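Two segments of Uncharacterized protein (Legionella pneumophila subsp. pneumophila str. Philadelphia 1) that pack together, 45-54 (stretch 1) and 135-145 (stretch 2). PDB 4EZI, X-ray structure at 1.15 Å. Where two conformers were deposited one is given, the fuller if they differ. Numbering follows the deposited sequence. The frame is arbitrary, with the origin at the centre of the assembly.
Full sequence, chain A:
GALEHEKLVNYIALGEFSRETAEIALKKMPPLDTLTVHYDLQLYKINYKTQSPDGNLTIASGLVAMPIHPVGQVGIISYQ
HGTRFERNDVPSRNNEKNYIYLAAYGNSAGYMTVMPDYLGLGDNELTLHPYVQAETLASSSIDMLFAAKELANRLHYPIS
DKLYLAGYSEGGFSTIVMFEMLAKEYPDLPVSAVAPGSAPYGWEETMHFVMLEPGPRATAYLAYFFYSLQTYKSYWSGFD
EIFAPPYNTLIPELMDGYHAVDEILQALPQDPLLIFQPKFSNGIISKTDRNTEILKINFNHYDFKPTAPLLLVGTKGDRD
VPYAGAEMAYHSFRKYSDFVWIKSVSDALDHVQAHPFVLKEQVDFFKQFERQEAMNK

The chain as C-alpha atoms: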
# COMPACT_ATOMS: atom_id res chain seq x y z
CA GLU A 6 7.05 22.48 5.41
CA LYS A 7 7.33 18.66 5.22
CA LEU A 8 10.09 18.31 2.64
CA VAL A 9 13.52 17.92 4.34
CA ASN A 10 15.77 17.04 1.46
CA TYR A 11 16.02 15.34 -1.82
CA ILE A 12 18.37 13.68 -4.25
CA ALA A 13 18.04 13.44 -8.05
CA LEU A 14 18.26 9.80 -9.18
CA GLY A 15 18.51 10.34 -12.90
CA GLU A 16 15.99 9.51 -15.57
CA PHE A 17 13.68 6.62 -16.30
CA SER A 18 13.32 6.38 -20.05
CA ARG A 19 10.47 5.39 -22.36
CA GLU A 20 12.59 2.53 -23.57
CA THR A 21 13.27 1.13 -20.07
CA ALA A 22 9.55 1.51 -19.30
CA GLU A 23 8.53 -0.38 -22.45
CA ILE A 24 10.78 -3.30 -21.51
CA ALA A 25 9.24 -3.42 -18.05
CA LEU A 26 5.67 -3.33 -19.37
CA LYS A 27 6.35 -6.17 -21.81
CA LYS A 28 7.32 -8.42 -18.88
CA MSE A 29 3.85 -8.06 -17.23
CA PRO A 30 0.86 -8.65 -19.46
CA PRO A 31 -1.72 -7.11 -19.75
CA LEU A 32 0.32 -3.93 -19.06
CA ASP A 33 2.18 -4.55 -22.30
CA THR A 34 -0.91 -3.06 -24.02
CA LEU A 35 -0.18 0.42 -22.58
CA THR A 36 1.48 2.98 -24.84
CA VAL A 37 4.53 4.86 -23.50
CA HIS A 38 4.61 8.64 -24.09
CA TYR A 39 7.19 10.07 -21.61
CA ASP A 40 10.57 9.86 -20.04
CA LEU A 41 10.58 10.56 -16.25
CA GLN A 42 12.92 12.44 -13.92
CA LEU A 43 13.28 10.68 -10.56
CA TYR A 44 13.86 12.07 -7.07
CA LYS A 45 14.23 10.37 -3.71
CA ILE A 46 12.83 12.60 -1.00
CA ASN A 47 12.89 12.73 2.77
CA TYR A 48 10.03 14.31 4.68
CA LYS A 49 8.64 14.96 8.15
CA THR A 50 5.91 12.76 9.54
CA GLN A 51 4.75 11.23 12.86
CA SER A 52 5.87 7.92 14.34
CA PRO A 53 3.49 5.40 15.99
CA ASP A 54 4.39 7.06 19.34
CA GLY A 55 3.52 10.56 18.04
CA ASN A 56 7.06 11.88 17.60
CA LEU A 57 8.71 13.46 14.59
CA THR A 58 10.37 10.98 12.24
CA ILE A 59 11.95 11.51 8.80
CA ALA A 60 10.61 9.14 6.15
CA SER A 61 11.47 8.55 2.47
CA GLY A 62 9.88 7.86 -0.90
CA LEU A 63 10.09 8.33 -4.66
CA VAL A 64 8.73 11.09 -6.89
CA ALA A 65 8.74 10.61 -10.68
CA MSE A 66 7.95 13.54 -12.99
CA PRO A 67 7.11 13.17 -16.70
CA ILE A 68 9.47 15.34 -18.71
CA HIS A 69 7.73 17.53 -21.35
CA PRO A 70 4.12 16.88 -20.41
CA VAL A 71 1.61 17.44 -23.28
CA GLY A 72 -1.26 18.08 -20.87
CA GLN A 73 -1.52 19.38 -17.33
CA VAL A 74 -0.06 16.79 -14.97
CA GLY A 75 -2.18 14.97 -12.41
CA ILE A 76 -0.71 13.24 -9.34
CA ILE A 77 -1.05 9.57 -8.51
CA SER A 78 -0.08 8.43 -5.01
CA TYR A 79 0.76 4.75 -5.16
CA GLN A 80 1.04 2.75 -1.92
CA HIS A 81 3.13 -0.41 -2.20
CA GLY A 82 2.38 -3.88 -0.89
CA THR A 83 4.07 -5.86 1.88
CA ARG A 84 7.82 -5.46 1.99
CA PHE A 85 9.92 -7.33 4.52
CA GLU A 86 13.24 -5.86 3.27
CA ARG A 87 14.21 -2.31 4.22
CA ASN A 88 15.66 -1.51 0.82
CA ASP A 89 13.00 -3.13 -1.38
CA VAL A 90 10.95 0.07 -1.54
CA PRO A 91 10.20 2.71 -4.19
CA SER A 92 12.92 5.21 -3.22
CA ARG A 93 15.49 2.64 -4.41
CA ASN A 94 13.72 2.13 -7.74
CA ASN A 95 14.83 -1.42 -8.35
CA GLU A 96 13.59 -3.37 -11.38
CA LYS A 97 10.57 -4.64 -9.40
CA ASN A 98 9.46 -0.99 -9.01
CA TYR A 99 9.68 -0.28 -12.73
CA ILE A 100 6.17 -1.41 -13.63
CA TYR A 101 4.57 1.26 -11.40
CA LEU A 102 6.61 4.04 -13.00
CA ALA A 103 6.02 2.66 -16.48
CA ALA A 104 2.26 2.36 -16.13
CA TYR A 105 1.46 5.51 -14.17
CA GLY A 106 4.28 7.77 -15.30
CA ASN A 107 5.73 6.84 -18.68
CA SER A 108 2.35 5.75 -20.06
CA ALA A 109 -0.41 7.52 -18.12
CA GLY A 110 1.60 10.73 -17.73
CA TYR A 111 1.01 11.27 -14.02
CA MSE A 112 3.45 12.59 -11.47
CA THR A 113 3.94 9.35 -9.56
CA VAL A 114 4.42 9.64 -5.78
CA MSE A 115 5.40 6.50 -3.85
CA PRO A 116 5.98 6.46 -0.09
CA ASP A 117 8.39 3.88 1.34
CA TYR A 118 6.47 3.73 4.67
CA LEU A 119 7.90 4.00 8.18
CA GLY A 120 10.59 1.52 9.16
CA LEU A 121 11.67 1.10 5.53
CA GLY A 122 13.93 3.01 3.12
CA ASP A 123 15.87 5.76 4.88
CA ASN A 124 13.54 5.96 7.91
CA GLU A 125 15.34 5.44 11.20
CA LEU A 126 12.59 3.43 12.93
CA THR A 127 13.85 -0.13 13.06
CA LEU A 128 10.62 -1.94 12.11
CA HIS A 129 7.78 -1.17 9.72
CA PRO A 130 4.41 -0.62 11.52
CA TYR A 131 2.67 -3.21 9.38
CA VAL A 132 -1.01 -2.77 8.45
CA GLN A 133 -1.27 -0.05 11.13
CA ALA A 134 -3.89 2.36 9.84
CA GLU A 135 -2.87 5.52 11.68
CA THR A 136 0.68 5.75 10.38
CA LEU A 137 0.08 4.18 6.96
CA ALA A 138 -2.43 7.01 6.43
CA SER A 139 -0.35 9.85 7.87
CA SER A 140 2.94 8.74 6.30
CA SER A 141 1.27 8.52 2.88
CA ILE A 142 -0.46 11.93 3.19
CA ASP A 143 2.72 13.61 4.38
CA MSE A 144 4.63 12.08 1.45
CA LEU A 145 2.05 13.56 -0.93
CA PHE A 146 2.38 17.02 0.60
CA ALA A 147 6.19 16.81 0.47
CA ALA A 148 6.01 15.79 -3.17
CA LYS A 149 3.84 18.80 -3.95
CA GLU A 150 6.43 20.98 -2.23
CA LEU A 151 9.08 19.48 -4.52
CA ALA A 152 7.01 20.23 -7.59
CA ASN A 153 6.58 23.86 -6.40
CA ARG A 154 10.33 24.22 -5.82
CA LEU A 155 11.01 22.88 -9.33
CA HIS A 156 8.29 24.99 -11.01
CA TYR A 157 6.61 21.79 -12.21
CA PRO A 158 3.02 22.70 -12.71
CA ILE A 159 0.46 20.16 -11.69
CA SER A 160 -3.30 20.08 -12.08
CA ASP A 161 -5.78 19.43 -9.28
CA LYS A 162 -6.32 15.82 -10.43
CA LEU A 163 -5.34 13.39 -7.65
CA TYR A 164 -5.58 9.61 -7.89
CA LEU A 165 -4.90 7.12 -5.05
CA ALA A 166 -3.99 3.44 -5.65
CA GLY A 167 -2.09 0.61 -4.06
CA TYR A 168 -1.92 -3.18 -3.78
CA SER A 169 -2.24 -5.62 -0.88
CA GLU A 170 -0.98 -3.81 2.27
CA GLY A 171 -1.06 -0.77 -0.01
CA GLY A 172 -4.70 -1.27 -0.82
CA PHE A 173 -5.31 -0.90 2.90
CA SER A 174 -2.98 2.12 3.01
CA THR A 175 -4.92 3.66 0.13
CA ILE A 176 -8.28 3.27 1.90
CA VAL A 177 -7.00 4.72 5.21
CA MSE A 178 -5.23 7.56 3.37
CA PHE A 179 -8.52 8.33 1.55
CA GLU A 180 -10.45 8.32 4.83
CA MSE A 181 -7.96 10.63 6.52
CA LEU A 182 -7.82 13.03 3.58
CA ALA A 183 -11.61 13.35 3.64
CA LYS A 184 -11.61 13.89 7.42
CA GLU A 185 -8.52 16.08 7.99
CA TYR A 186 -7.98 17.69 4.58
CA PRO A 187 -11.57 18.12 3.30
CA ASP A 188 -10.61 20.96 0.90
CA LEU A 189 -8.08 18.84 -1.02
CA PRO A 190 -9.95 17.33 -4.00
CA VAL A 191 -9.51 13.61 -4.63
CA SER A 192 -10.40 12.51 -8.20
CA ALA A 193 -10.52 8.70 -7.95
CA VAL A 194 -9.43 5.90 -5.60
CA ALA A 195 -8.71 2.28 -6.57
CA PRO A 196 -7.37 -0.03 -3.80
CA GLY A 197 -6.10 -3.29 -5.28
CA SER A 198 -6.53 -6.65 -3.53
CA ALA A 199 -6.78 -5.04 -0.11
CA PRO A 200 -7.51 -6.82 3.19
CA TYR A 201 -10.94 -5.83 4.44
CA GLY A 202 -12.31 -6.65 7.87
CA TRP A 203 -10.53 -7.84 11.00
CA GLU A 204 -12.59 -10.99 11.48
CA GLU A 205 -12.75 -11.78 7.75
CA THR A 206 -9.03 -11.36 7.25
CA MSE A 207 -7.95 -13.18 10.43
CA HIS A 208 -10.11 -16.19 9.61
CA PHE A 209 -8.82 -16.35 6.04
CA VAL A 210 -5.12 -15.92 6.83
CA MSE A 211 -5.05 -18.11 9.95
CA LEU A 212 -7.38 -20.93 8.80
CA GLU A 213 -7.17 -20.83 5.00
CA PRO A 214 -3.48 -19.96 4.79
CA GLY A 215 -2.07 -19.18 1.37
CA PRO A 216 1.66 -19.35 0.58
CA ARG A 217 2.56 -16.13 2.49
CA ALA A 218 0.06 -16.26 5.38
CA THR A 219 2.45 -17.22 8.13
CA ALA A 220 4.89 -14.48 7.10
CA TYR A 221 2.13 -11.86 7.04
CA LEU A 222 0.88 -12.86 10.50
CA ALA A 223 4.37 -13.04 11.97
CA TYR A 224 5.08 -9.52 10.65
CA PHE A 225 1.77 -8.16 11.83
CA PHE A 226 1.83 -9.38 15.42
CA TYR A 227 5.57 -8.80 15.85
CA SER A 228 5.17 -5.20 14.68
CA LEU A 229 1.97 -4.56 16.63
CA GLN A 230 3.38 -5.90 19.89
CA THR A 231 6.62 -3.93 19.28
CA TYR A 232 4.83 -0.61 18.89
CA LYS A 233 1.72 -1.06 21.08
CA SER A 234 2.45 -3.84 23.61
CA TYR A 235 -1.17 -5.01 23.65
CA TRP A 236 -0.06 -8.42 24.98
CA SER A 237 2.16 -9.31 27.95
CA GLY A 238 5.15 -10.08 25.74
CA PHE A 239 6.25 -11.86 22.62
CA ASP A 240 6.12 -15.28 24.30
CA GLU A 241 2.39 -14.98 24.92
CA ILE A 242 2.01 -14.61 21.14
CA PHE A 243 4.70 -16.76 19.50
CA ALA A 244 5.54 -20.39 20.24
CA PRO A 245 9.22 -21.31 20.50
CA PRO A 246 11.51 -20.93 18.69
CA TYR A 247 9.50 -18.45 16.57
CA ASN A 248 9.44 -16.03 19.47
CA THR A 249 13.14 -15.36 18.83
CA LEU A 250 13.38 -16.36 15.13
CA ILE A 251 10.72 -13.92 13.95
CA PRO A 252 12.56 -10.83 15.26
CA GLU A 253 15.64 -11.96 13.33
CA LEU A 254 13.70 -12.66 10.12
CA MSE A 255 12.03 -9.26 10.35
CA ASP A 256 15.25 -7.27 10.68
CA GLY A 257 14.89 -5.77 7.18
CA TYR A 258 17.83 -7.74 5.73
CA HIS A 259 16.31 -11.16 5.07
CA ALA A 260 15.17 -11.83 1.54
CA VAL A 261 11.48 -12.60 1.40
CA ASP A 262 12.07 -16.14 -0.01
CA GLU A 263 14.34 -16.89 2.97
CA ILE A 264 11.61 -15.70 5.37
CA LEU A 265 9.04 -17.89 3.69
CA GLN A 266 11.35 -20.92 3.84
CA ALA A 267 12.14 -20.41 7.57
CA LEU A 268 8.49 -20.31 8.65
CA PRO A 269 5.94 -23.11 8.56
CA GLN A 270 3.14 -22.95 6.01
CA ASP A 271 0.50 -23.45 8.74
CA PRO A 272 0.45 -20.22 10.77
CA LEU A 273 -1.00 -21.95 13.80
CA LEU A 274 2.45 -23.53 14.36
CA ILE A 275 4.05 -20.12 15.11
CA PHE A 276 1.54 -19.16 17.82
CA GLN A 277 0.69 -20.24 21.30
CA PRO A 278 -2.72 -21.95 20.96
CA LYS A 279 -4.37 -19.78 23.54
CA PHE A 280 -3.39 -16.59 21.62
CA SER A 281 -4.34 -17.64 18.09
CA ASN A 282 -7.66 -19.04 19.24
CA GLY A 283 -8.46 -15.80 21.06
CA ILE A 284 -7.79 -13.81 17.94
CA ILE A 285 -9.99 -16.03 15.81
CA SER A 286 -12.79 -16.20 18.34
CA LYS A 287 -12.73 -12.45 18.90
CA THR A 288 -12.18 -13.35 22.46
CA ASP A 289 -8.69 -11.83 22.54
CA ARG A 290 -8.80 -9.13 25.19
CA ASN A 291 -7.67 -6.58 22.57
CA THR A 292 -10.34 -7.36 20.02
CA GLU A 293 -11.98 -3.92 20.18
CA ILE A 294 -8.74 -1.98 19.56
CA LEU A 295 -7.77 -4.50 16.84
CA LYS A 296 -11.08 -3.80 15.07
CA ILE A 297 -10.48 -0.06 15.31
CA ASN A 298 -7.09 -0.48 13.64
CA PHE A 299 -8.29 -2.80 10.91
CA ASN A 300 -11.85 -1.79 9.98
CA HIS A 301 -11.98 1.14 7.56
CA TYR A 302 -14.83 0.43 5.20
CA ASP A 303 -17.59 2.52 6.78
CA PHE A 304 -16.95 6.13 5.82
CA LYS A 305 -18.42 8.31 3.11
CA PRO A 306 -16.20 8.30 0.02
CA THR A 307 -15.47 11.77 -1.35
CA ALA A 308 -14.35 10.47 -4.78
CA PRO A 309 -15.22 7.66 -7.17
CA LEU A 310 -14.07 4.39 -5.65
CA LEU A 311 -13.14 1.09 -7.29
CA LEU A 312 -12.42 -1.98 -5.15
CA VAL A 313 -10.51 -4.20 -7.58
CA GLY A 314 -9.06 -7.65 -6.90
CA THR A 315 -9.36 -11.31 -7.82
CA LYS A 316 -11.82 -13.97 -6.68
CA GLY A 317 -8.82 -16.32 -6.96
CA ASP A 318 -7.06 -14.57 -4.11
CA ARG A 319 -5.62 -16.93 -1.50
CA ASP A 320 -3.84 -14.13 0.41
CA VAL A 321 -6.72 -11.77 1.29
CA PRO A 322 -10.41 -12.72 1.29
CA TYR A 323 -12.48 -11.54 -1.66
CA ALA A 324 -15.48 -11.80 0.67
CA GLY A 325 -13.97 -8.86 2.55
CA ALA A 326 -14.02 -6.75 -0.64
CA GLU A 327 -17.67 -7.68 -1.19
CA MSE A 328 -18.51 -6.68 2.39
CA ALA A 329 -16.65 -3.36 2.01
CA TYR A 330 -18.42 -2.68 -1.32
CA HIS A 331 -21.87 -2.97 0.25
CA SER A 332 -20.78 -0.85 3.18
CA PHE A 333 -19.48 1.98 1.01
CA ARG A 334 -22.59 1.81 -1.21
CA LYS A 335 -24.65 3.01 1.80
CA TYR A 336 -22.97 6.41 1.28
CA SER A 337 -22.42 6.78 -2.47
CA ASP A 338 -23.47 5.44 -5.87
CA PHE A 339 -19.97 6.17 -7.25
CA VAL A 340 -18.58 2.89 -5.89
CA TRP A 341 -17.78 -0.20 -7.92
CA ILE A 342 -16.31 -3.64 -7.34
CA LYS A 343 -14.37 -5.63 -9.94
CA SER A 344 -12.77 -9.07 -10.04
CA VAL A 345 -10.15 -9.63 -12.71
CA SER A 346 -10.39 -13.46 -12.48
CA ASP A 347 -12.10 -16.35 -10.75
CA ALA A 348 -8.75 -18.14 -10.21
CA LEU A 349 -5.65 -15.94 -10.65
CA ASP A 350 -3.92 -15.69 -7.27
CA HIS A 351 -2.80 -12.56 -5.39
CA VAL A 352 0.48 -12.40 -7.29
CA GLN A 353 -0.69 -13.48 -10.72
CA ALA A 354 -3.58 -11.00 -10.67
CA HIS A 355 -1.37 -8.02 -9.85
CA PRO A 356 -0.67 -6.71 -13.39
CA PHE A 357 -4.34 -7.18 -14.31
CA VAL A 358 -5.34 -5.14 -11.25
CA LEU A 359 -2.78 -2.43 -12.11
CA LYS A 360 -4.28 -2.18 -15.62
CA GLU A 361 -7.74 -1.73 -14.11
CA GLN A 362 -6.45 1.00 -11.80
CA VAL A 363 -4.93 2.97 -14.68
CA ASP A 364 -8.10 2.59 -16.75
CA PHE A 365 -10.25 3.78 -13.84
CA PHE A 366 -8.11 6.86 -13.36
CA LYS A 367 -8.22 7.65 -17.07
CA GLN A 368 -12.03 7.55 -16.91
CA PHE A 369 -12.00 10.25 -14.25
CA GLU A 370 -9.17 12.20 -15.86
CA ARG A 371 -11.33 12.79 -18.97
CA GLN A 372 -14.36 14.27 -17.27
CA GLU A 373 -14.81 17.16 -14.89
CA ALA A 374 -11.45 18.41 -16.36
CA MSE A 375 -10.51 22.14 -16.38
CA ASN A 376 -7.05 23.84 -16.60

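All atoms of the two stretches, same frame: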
# COMPACT_ATOMS: atom_id res chain seq x y z
N LYS A 45 14.50 10.93 -5.04
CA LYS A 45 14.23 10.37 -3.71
C LYS A 45 14.12 11.52 -2.73
O LYS A 45 15.01 12.40 -2.70
CB LYS A 45 15.35 9.40 -3.28
CG LYS A 45 15.27 8.96 -1.82
CD LYS A 45 16.18 7.75 -1.53
CE LYS A 45 17.61 8.10 -1.45
NZ LYS A 45 17.76 8.88 -0.25
N ILE A 46 13.04 11.54 -1.96
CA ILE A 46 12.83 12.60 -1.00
C ILE A 46 12.78 12.05 0.42
O ILE A 46 12.45 10.90 0.65
CB ILE A 46 11.56 13.44 -1.32
CG1 ILE A 46 10.25 12.71 -1.00
CG2 ILE A 46 11.55 13.91 -2.78
CD1 ILE A 46 9.00 13.62 -1.21
N ASN A 47 13.08 12.95 1.36
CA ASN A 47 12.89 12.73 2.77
C ASN A 47 11.97 13.80 3.31
O ASN A 47 12.05 14.98 2.90
CB ASN A 47 14.22 12.73 3.51
CG ASN A 47 15.22 11.80 2.88
OD1 ASN A 47 16.01 12.20 2.02
ND2 ASN A 47 15.19 10.54 3.29
N TYR A 48 11.08 13.42 4.22
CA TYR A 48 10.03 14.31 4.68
C TYR A 48 9.66 14.02 6.13
O TYR A 48 9.85 12.92 6.65
CB TYR A 48 8.81 14.20 3.76
CG TYR A 48 8.10 12.87 3.83
CD1 TYR A 48 8.55 11.76 3.11
CD2 TYR A 48 6.99 12.69 4.67
CE1 TYR A 48 7.91 10.55 3.17
CE2 TYR A 48 6.35 11.46 4.75
CZ TYR A 48 6.78 10.40 3.98
OH TYR A 48 6.16 9.17 4.05
N LYS A 49 9.08 15.03 6.76
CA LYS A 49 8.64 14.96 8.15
C LYS A 49 7.28 14.29 8.28
O LYS A 49 6.34 14.63 7.56
CB LYS A 49 8.49 16.37 8.74
CG LYS A 49 9.76 17.14 8.79
CD LYS A 49 9.52 18.53 9.39
CE LYS A 49 10.83 19.27 9.54
NZ LYS A 49 10.57 20.62 10.13
N THR A 50 7.18 13.39 9.24
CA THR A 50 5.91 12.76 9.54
C THR A 50 5.93 12.27 10.99
O THR A 50 6.91 12.43 11.69
CB THR A 50 5.61 11.66 8.50
OG1 THR A 50 4.24 11.26 8.55
CG2 THR A 50 6.53 10.44 8.65
N GLN A 51 4.83 11.69 11.47
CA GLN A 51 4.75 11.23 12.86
C GLN A 51 4.95 9.73 13.00
O GLN A 51 4.44 8.93 12.21
CB GLN A 51 3.40 11.61 13.46
CG GLN A 51 3.18 13.11 13.60
CD GLN A 51 4.15 13.74 14.57
OE1 GLN A 51 5.04 14.52 14.18
NE2 GLN A 51 4.01 13.40 15.84
N SER A 52 5.65 9.33 14.04
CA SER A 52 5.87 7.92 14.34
C SER A 52 4.63 7.33 15.03
O SER A 52 3.74 8.05 15.43
CB SER A 52 7.05 7.77 15.27
OG SER A 52 6.74 8.30 16.55
N PRO A 53 4.59 5.99 15.24
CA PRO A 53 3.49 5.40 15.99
C PRO A 53 3.32 5.98 17.40
O PRO A 53 2.21 6.00 17.90
CB PRO A 53 3.85 3.90 16.03
CG PRO A 53 4.63 3.68 14.76
CD PRO A 53 5.46 4.94 14.65
N ASP A 54 4.42 6.45 18.01
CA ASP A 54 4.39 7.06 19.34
C ASP A 54 4.13 8.57 19.32
O ASP A 54 4.14 9.21 20.37
CB ASP A 54 5.71 6.77 20.06
CG ASP A 54 5.83 5.30 20.48
OD1 ASP A 54 4.83 4.73 20.98
OD2 ASP A 54 6.93 4.72 20.34
N GLU A 135 -3.16 4.12 11.37
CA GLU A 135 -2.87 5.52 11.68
C GLU A 135 -1.67 6.05 10.92
O GLU A 135 -1.71 7.14 10.35
CB GLU A 135 -2.66 5.65 13.17
CG GLU A 135 -2.27 7.04 13.67
CD GLU A 135 -3.24 8.14 13.33
OE1 GLU A 135 -4.47 7.89 13.37
OE2 GLU A 135 -2.76 9.29 13.05
N THR A 136 -0.56 5.31 10.98
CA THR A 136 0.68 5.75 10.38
C THR A 136 0.77 5.41 8.89
O THR A 136 1.46 6.13 8.17
CB THR A 136 1.93 5.29 11.13
OG1 THR A 136 1.90 3.87 11.29
CG2 THR A 136 2.08 5.99 12.48
N LEU A 137 0.13 4.36 8.41
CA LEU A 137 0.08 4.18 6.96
C LEU A 137 -0.62 5.39 6.32
O LEU A 137 -0.17 5.94 5.32
CB LEU A 137 -0.61 2.88 6.57
CG LEU A 137 0.20 1.60 6.79
CD1 LEU A 137 -0.65 0.36 6.56
CD2 LEU A 137 1.48 1.56 5.93
N ALA A 138 -1.69 5.86 6.95
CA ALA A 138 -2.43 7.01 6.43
C ALA A 138 -1.58 8.28 6.52
O ALA A 138 -1.40 9.01 5.53
CB ALA A 138 -3.76 7.18 7.19
N SER A 139 -1.05 8.59 7.70
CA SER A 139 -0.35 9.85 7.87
C SER A 139 0.95 9.88 7.08
O SER A 139 1.29 10.90 6.47
CB SER A 139 -0.07 10.14 9.36
OG SER A 139 0.64 9.10 9.99
N SER A 140 1.70 8.77 7.04
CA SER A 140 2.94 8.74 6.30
C SER A 140 2.69 8.92 4.79
O SER A 140 3.50 9.55 4.11
CB SER A 140 3.76 7.47 6.57
OG SER A 140 3.13 6.31 6.07
N SER A 141 1.58 8.40 4.29
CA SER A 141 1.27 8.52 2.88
C SER A 141 0.79 9.95 2.54
O SER A 141 1.18 10.51 1.51
CB SER A 141 0.23 7.48 2.50
OG SER A 141 0.72 6.16 2.64
N ILE A 142 -0.02 10.54 3.41
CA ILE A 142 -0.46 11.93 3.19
C ILE A 142 0.72 12.90 3.24
O ILE A 142 0.86 13.79 2.40
CB ILE A 142 -1.55 12.33 4.19
CG1 ILE A 142 -2.82 11.54 3.89
CG2 ILE A 142 -1.76 13.85 4.14
CD1 ILE A 142 -3.92 11.69 4.94
N ASP A 143 1.57 12.72 4.24
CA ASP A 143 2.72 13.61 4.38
C ASP A 143 3.69 13.49 3.20
O ASP A 143 4.27 14.49 2.78
CB ASP A 143 3.41 13.39 5.72
CG ASP A 143 2.56 13.86 6.90
OD1 ASP A 143 1.66 14.71 6.69
OD2 ASP A 143 2.82 13.40 8.04
N MSE A 144 3.85 12.28 2.68
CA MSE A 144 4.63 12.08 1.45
C MSE A 144 4.04 12.88 0.29
O MSE A 144 4.75 13.54 -0.45
CB MSE A 144 4.66 10.59 1.10
CG MSE A 144 5.31 10.28 -0.24
SE MSE A 144 7.22 10.42 -0.20
CE MSE A 144 7.46 10.46 -2.11
N LEU A 145 2.73 12.84 0.13
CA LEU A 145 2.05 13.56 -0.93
C LEU A 145 2.31 15.05 -0.80
O LEU A 145 2.65 15.72 -1.79
CB LEU A 145 0.55 13.24 -0.91
CG LEU A 145 -0.31 14.06 -1.87
CD1 LEU A 145 0.08 13.84 -3.33
CD2 LEU A 145 -1.79 13.74 -1.60
O HOH W 1 3.27 9.02 9.72
O HOH W 2 2.14 12.94 10.53

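Strand 45-51 lies along helix 135-145 in a nearly antiparallel sense: the angle between their N-to-C directions is 157°, and the axes approach to 7.8 Å. The CA pairing follows this order, with Tyr 48 nearest Met 144 (CA to CA 6.7 Å), Thr 50 nearest Ser 140 (6.0 Å) and Pro 53 nearest Thr 136 (6.3 Å). Strand alternation sends the CA-to-CB bonds of Ile 46, Tyr 48 and Thr 50 toward the helix, while those of Lys 45 and Asn 47 point away. The contact buries 469 Å² in total.

Tyr 48 and Met 144, a selenomethionine, cover the most surface, 78 and 71 Å². Met 144 CA sits 3.8 Å from the centroid of the ring of Tyr 48, 13° off its normal, so this CH-pi contact falls over the ring face. The selenium is placed obliquely, 47° off that normal, with Met 144 SE 3.4 Å from Tyr 48 CE1. Beyond it, Met 144 CE meets Ile 46 CD1 at 3.6 Å, extending the apolar contact along the strand. At the ring's polar end, Tyr 48 OH lies 2.7 Å from Ser 140 O, a weak hydrogen bond that is not settled, since the hydroxyl proton has another acceptor within reach; the same carbonyl accepts the helical bond from Met 144 N (3.1 Å to Ser 140 O).

Asp 143, covering 57 Å², supplies the polar counterpart. Thr 50 OG1 donates to Asp 143 OD2 at 2.6 Å, a short bond to a charged acceptor. Water 2 donates to the same Asp 143 OD2 (2.6 Å) and weakly accepts from Gln 51 N (3.1 Å). Water 1 adds a second bridge, donating to Thr 50 OG1 (2.7 Å) and Gln 51 O (2.8 Å) and hydrogen-bonding Ser 139 OG (2.6 Å). Past the strand, Thr 136 CG2 packs 3.7 Å from Pro 53 N.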